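Local coordinates for putative oxidoreductase (Bacteroides fragilis NCTC 9343, PDB 3EOF) that binds flavin mononucleotide and probably acts as a homodimeric oxidoreductase of the nitroreductase family, at the interface of chains A and B. Numbering follows the deposited sequence. Chains: chain A/B, Putative oxidoreductase.

Contact 1: the interface of chains A and B. Residues chain A 39, 41, 84, 87-88, 93, 97; chain B 217, 220-221, 225.
B:Phe220 reaches from helix 216-224 of chain B to A:Phe84 and A:Met41 of the partner, in a dimer of the nitroreductase family. The aromatic contact is edge-to-face: the tip of A:Phe84 points at the base of the B:Phe220 ring, with its CZ 3.7 Å from B:Phe220 CB and the planes at 76°. The A:Phe84 side chain gets there with CG anti to the backbone N (chi1 -167°).

Apolar packing continues around this pair. A:Met41, a selenomethionine, runs past B:Phe220 in the opposite direction, its CG 3.8 Å from B:Phe220 CE1. Its chain bends at chi3 (85°), which lays the terminal CE on a face of the A:Phe84 ring, while SE lies above the plane of the B:Tyr225 ring, beyond its rim and nearest CE2. The selenomethionine thus touches aromatic groups of both chains. Further along, the methyl CG2 of B:Thr221 abuts the thiol SG of A:Cys88 at 3.5 Å, and B:Pro217 makes a CH-pi contact, its CG over the face of the A:Tyr87 ring and 3.5 Å from the centroid. The outer end of the B:Phe220 ring, CE1 and CZ, faces O of A:Gly39, a residue of the FMN pocket, in a carbon-oxygen contact.

The polar contact belongs to A:Tyr97. Its phenol OH meets the main-chain O of B:Tyr225 at 3.0 Å, a hydrogen bond, and also lies 3.2 Å from B:Phe220 O. The CB of B:Tyr225 abuts the edge of the A:Tyr97 ring, in its plane. Within chain B, the hydroxyl OG1 of B:Thr221 turns back to the carbonyl O of B:Pro217, a hydrogen bond of 3.2 Å that would favour the rotation presenting the methyl to chain A.

Contact 2: the interface of chains A and B. Residues chain A 215, 217-218, 220-221; chain B 84, 87-88, 91, 93.
The amino-terminal cap and first turn of helix 216-224 in chain A bring A:Thr215 and A:Pro217 against B:Arg91, B:Tyr87 and B:Ala93, around the end of helix 82-89 of chain B. A:Thr215 donates the hydrogen bond that crosses here: its hydroxyl OG1 binds the main-chain O of B:Arg91 at 2.8 Å, lying in the carbonyl plane on a lone pair, with a C=O...O angle of 142°. OG1 stands between the backbone N and the carbonyl carbon of its own residue, which directs it at chain B. The cap is braced from behind by A:Gln218, whose amide OE1 accepts the backbone N of A:Thr215 at 3.0 Å, as in one half of a capping box. That donor approaches from above the amide plane, well away from the lone pairs. The CG of A:Gln218 meanwhile rests on the methyl of B:Ala93.

A:Pro217 is the apolar wedge of the patch. Its CG sits over the centre of the B:Tyr87 ring, 3.4 Å from the centroid, in a CH-pi contact, and CD leans toward the phenol end. The same CG meets B:Arg91 CB at 3.6 Å, so the aliphatic base of the arginine flanks the proline; with CG anti to the carbonyl carbon (chi1 -68°), the arginine CG also packs on the proline, while the bend at chi2 turns the rest of the chain. The CB of A:Pro217 packs on B:Ala93 CB at 3.7 Å. Farther along the helix, B:Phe84 points CZ at A:Phe220 CB, 3.5 Å away, the rings edge-to-face at 79°, and the SG of B:Cys88 touches the methyl of A:Thr221. The fit ties the start of helix 216-224 to the end of helix 82-89 and the following loop of the partner, and so helps hold the dimer together.

Contact 1: the interface of chains A and B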
loop_
_atom_site.group_PDB
_atom_site.type_symbol
_atom_site.label_atom_id
_atom_site.label_comp_id
_atom_site.label_asym_id
_atom_site.label_seq_id
_atom_site.Cartn_x
_atom_site.Cartn_y
_atom_site.Cartn_z
ATOM N N GLY A 39 0.288 -14.878 -0.657
ATOM C CA GLY A 39 -0.192 -16.250 -0.637
ATOM C C GLY A 39 -1.564 -16.462 -1.230
ATOM O O GLY A 39 -2.127 -17.533 -1.094
HETATM N N MSE A 41 -4.056 -14.951 -0.234
HETATM C CA MSE A 41 -4.859 -15.002 0.972
HETATM C C MSE A 41 -5.909 -13.937 1.117
HETATM O O MSE A 41 -6.862 -14.151 1.830
HETATM C CB MSE A 41 -3.947 -14.928 2.181
HETATM C CG MSE A 41 -2.990 -16.087 2.264
HETATM SE SE MSE A 41 -1.577 -15.740 3.497
HETATM C CE MSE A 41 -2.385 -16.285 5.154
ATOM N N PHE A 84 -9.037 -15.079 7.696
ATOM C CA PHE A 84 -8.140 -16.224 7.534
ATOM C C PHE A 84 -7.994 -17.047 8.820
ATOM O O PHE A 84 -7.982 -18.252 8.767
ATOM C CB PHE A 84 -6.744 -15.808 7.052
ATOM C CG PHE A 84 -5.933 -16.969 6.591
ATOM C CD1 PHE A 84 -6.281 -17.625 5.422
ATOM C CD2 PHE A 84 -4.874 -17.446 7.356
ATOM C CE1 PHE A 84 -5.574 -18.745 4.972
ATOM C CE2 PHE A 84 -4.154 -18.544 6.929
ATOM C CZ PHE A 84 -4.513 -19.212 5.734
ATOM N N TYR A 87 -10.901 -19.178 9.300
ATOM C CA TYR A 87 -10.765 -20.291 8.351
ATOM C C TYR A 87 -9.833 -21.366 8.945
ATOM O O TYR A 87 -10.143 -22.538 8.906
ATOM C CB TYR A 87 -10.222 -19.758 7.034
ATOM C CG TYR A 87 -9.989 -20.789 5.929
ATOM C CD1 TYR A 87 -10.862 -21.836 5.730
ATOM C CD2 TYR A 87 -8.923 -20.642 5.034
ATOM C CE1 TYR A 87 -10.656 -22.768 4.688
ATOM C CE2 TYR A 87 -8.706 -21.587 3.987
ATOM C CZ TYR A 87 -9.581 -22.626 3.817
ATOM O OH TYR A 87 -9.403 -23.571 2.781
ATOM N N CYS A 88 -8.714 -20.934 9.544
ATOM C CA CYS A 88 -7.758 -21.850 10.196
ATOM C C CYS A 88 -8.466 -22.648 11.288
ATOM O O CYS A 88 -8.394 -23.870 11.334
ATOM C CB CYS A 88 -6.571 -21.068 10.788
ATOM S SG CYS A 88 -5.444 -20.359 9.557
ATOM N N ALA A 93 -6.104 -25.792 12.043
ATOM C CA ALA A 93 -4.855 -25.074 11.805
ATOM C C ALA A 93 -4.644 -24.067 12.915
ATOM O O ALA A 93 -5.588 -23.427 13.382
ATOM C CB ALA A 93 -4.875 -24.361 10.446
ATOM N N TYR A 97 -0.741 -15.155 13.471
ATOM C CA TYR A 97 -0.796 -13.873 12.776
ATOM C C TYR A 97 -1.092 -12.657 13.652
ATOM O O TYR A 97 -1.252 -11.568 13.151
ATOM C CB TYR A 97 -1.775 -13.995 11.628
ATOM C CG TYR A 97 -1.438 -15.223 10.749
ATOM C CD1 TYR A 97 -0.274 -15.253 9.997
ATOM C CD2 TYR A 97 -2.303 -16.307 10.657
ATOM C CE1 TYR A 97 0.050 -16.364 9.173
ATOM C CE2 TYR A 97 -1.995 -17.439 9.827
ATOM C CZ TYR A 97 -0.805 -17.463 9.129
ATOM O OH TYR A 97 -0.494 -18.534 8.310
ATOM N N PRO B 217 -5.459 -24.395 5.078
ATOM C CA PRO B 217 -4.851 -23.497 6.053
ATOM C C PRO B 217 -3.610 -24.024 6.758
ATOM O O PRO B 217 -2.754 -23.231 7.153
ATOM C CB PRO B 217 -5.968 -23.312 7.081
ATOM C CG PRO B 217 -7.175 -23.462 6.304
ATOM C CD PRO B 217 -6.882 -24.588 5.380
ATOM N N PHE B 220 -0.387 -23.016 5.147
ATOM C CA PHE B 220 -0.035 -21.653 5.454
ATOM C C PHE B 220 0.481 -21.492 6.873
ATOM O O PHE B 220 1.456 -20.777 7.108
ATOM C CB PHE B 220 -1.227 -20.718 5.197
ATOM C CG PHE B 220 -1.560 -20.570 3.748
ATOM C CD1 PHE B 220 -0.990 -19.573 3.001
ATOM C CD2 PHE B 220 -2.418 -21.474 3.117
ATOM C CE1 PHE B 220 -1.306 -19.437 1.666
ATOM C CE2 PHE B 220 -2.721 -21.353 1.796
ATOM C CZ PHE B 220 -2.167 -20.323 1.055
ATOM N N THR B 221 -0.181 -22.139 7.825
ATOM C CA THR B 221 0.219 -22.026 9.218
ATOM C C THR B 221 1.460 -22.842 9.539
ATOM O O THR B 221 2.291 -22.395 10.317
ATOM C CB THR B 221 -0.908 -22.414 10.170
ATOM O OG1 THR B 221 -1.249 -23.783 9.949
ATOM C CG2 THR B 221 -2.120 -21.528 9.902
ATOM N N TYR B 225 3.708 -19.473 6.267
ATOM C CA TYR B 225 3.741 -18.321 7.146
ATOM C C TYR B 225 3.474 -18.761 8.577
ATOM O O TYR B 225 2.349 -18.585 9.131
ATOM C CB TYR B 225 2.685 -17.301 6.684
ATOM C CG TYR B 225 2.788 -16.961 5.222
ATOM C CD1 TYR B 225 3.808 -16.139 4.733
ATOM C CD2 TYR B 225 1.890 -17.490 4.319
ATOM C CE1 TYR B 225 3.892 -15.866 3.382
ATOM C CE2 TYR B 225 1.960 -17.196 3.000
ATOM C CZ TYR B 225 2.965 -16.401 2.528
ATOM O OH TYR B 225 2.997 -16.152 1.174
#

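Contact 2: the interface of chains A and B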
loop_
_atom_site.group_PDB
_atom_site.type_symbol
_atom_site.label_atom_id
_atom_site.label_comp_id
_atom_site.label_asym_id
_atom_site.label_seq_id
_atom_site.Cartn_x
_atom_site.Cartn_y
_atom_site.Cartn_z
ATOM N N THR A 215 9.210 29.187 5.023
ATOM C CA THR A 215 9.460 28.169 3.998
ATOM C C THR A 215 8.369 27.101 3.976
ATOM O O THR A 215 7.633 26.881 4.955
ATOM C CB THR A 215 10.817 27.499 4.231
ATOM O OG1 THR A 215 10.721 26.640 5.349
ATOM C CG2 THR A 215 11.910 28.529 4.507
ATOM N N PRO A 217 8.581 23.637 3.855
ATOM C CA PRO A 217 8.732 22.592 4.851
ATOM C C PRO A 217 8.307 22.969 6.256
ATOM O O PRO A 217 7.885 22.110 6.997
ATOM C CB PRO A 217 10.241 22.308 4.823
ATOM C CG PRO A 217 10.627 22.607 3.470
ATOM C CD PRO A 217 9.846 23.840 3.128
ATOM N N GLN A 218 8.422 24.232 6.639
ATOM C CA GLN A 218 7.985 24.645 7.964
ATOM C C GLN A 218 6.487 24.440 8.137
ATOM O O GLN A 218 6.037 24.173 9.245
ATOM C CB GLN A 218 8.329 26.094 8.239
ATOM C CG GLN A 218 9.813 26.329 8.449
ATOM C CD GLN A 218 10.203 27.772 8.359
ATOM O OE1 GLN A 218 9.397 28.627 8.012
ATOM N NE2 GLN A 218 11.442 28.064 8.682
ATOM N N PHE A 220 4.795 22.023 6.905
ATOM C CA PHE A 220 4.662 20.614 7.209
ATOM C C PHE A 220 5.133 20.189 8.586
ATOM O O PHE A 220 4.459 19.414 9.254
ATOM C CB PHE A 220 5.368 19.804 6.142
ATOM C CG PHE A 220 4.674 19.855 4.832
ATOM C CD1 PHE A 220 3.663 18.969 4.546
ATOM C CD2 PHE A 220 5.007 20.793 3.894
ATOM C CE1 PHE A 220 2.998 19.038 3.376
ATOM C CE2 PHE A 220 4.348 20.833 2.693
ATOM C CZ PHE A 220 3.346 19.967 2.440
ATOM N N THR A 221 6.297 20.690 8.998
ATOM C CA THR A 221 6.906 20.311 10.261
ATOM C C THR A 221 6.260 21.016 11.442
ATOM O O THR A 221 6.162 20.444 12.511
ATOM C CB THR A 221 8.422 20.665 10.291
ATOM O OG1 THR A 221 8.598 22.091 10.252
ATOM C CG2 THR A 221 9.156 20.055 9.103
ATOM N N PHE B 84 12.523 14.351 2.153
ATOM C CA PHE B 84 11.797 15.425 2.748
ATOM C C PHE B 84 12.525 16.026 3.932
ATOM O O PHE B 84 12.482 17.215 4.120
ATOM C CB PHE B 84 10.400 15.011 3.186
ATOM C CG PHE B 84 9.582 16.152 3.650
ATOM C CD1 PHE B 84 9.039 17.029 2.734
ATOM C CD2 PHE B 84 9.395 16.401 5.013
ATOM C CE1 PHE B 84 8.284 18.109 3.150
ATOM C CE2 PHE B 84 8.635 17.493 5.445
ATOM C CZ PHE B 84 8.097 18.361 4.513
ATOM N N TYR B 87 15.229 18.264 2.653
ATOM C CA TYR B 87 14.520 19.495 2.232
ATOM C C TYR B 87 14.258 20.389 3.419
ATOM O O TYR B 87 14.526 21.585 3.367
ATOM C CB TYR B 87 13.233 19.125 1.520
ATOM C CG TYR B 87 12.385 20.268 1.023
ATOM C CD1 TYR B 87 12.960 21.400 0.462
ATOM C CD2 TYR B 87 10.995 20.160 0.994
ATOM C CE1 TYR B 87 12.188 22.416 -0.038
ATOM C CE2 TYR B 87 10.207 21.186 0.483
ATOM C CZ TYR B 87 10.804 22.315 -0.019
ATOM O OH TYR B 87 10.043 23.364 -0.514
ATOM N N CYS B 88 13.742 19.804 4.505
ATOM C CA CYS B 88 13.507 20.558 5.751
ATOM C C CYS B 88 14.782 21.215 6.277
ATOM O O CYS B 88 14.774 22.350 6.758
ATOM C CB CYS B 88 12.932 19.653 6.855
ATOM S SG CYS B 88 11.271 19.023 6.549
ATOM N N ARG B 91 15.710 24.235 4.605
ATOM C CA ARG B 91 14.723 25.284 4.697
ATOM C C ARG B 91 14.394 25.693 6.127
ATOM O O ARG B 91 13.264 26.099 6.435
ATOM C CB ARG B 91 13.456 24.828 4.009
ATOM C CG ARG B 91 13.573 24.673 2.490
ATOM C CD ARG B 91 13.912 25.981 1.803
ATOM N NE ARG B 91 13.965 25.812 0.345
ATOM C CZ ARG B 91 15.049 25.483 -0.366
ATOM N NH1 ARG B 91 16.208 25.290 0.206
ATOM N NH2 ARG B 91 14.947 25.367 -1.696
ATOM N N ALA B 93 13.661 24.145 8.828
ATOM C CA ALA B 93 12.534 23.395 9.381
ATOM C C ALA B 93 13.051 22.187 10.175
ATOM O O ALA B 93 13.962 21.469 9.751
ATOM C CB ALA B 93 11.588 22.946 8.255
#

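Contact 1 and contact 2 lie about 44 Å apart, measured between the centres of their C-alpha atoms, and are related by the two-fold axis of the dimer. Both set helix 216-224 of one chain against helix 82-89 of the other, sharing residues 84, 87, 88, 93, 217, 220 and 221 with the chains exchanged. The cap contact between 215 and 91, and those of A:Tyr97 and A:Gly39, each described at one end, are expected at the other by symmetry. Each subunit therefore gives its helix to one patch and receives its partner's at the other, clamping the assembly at two distant points.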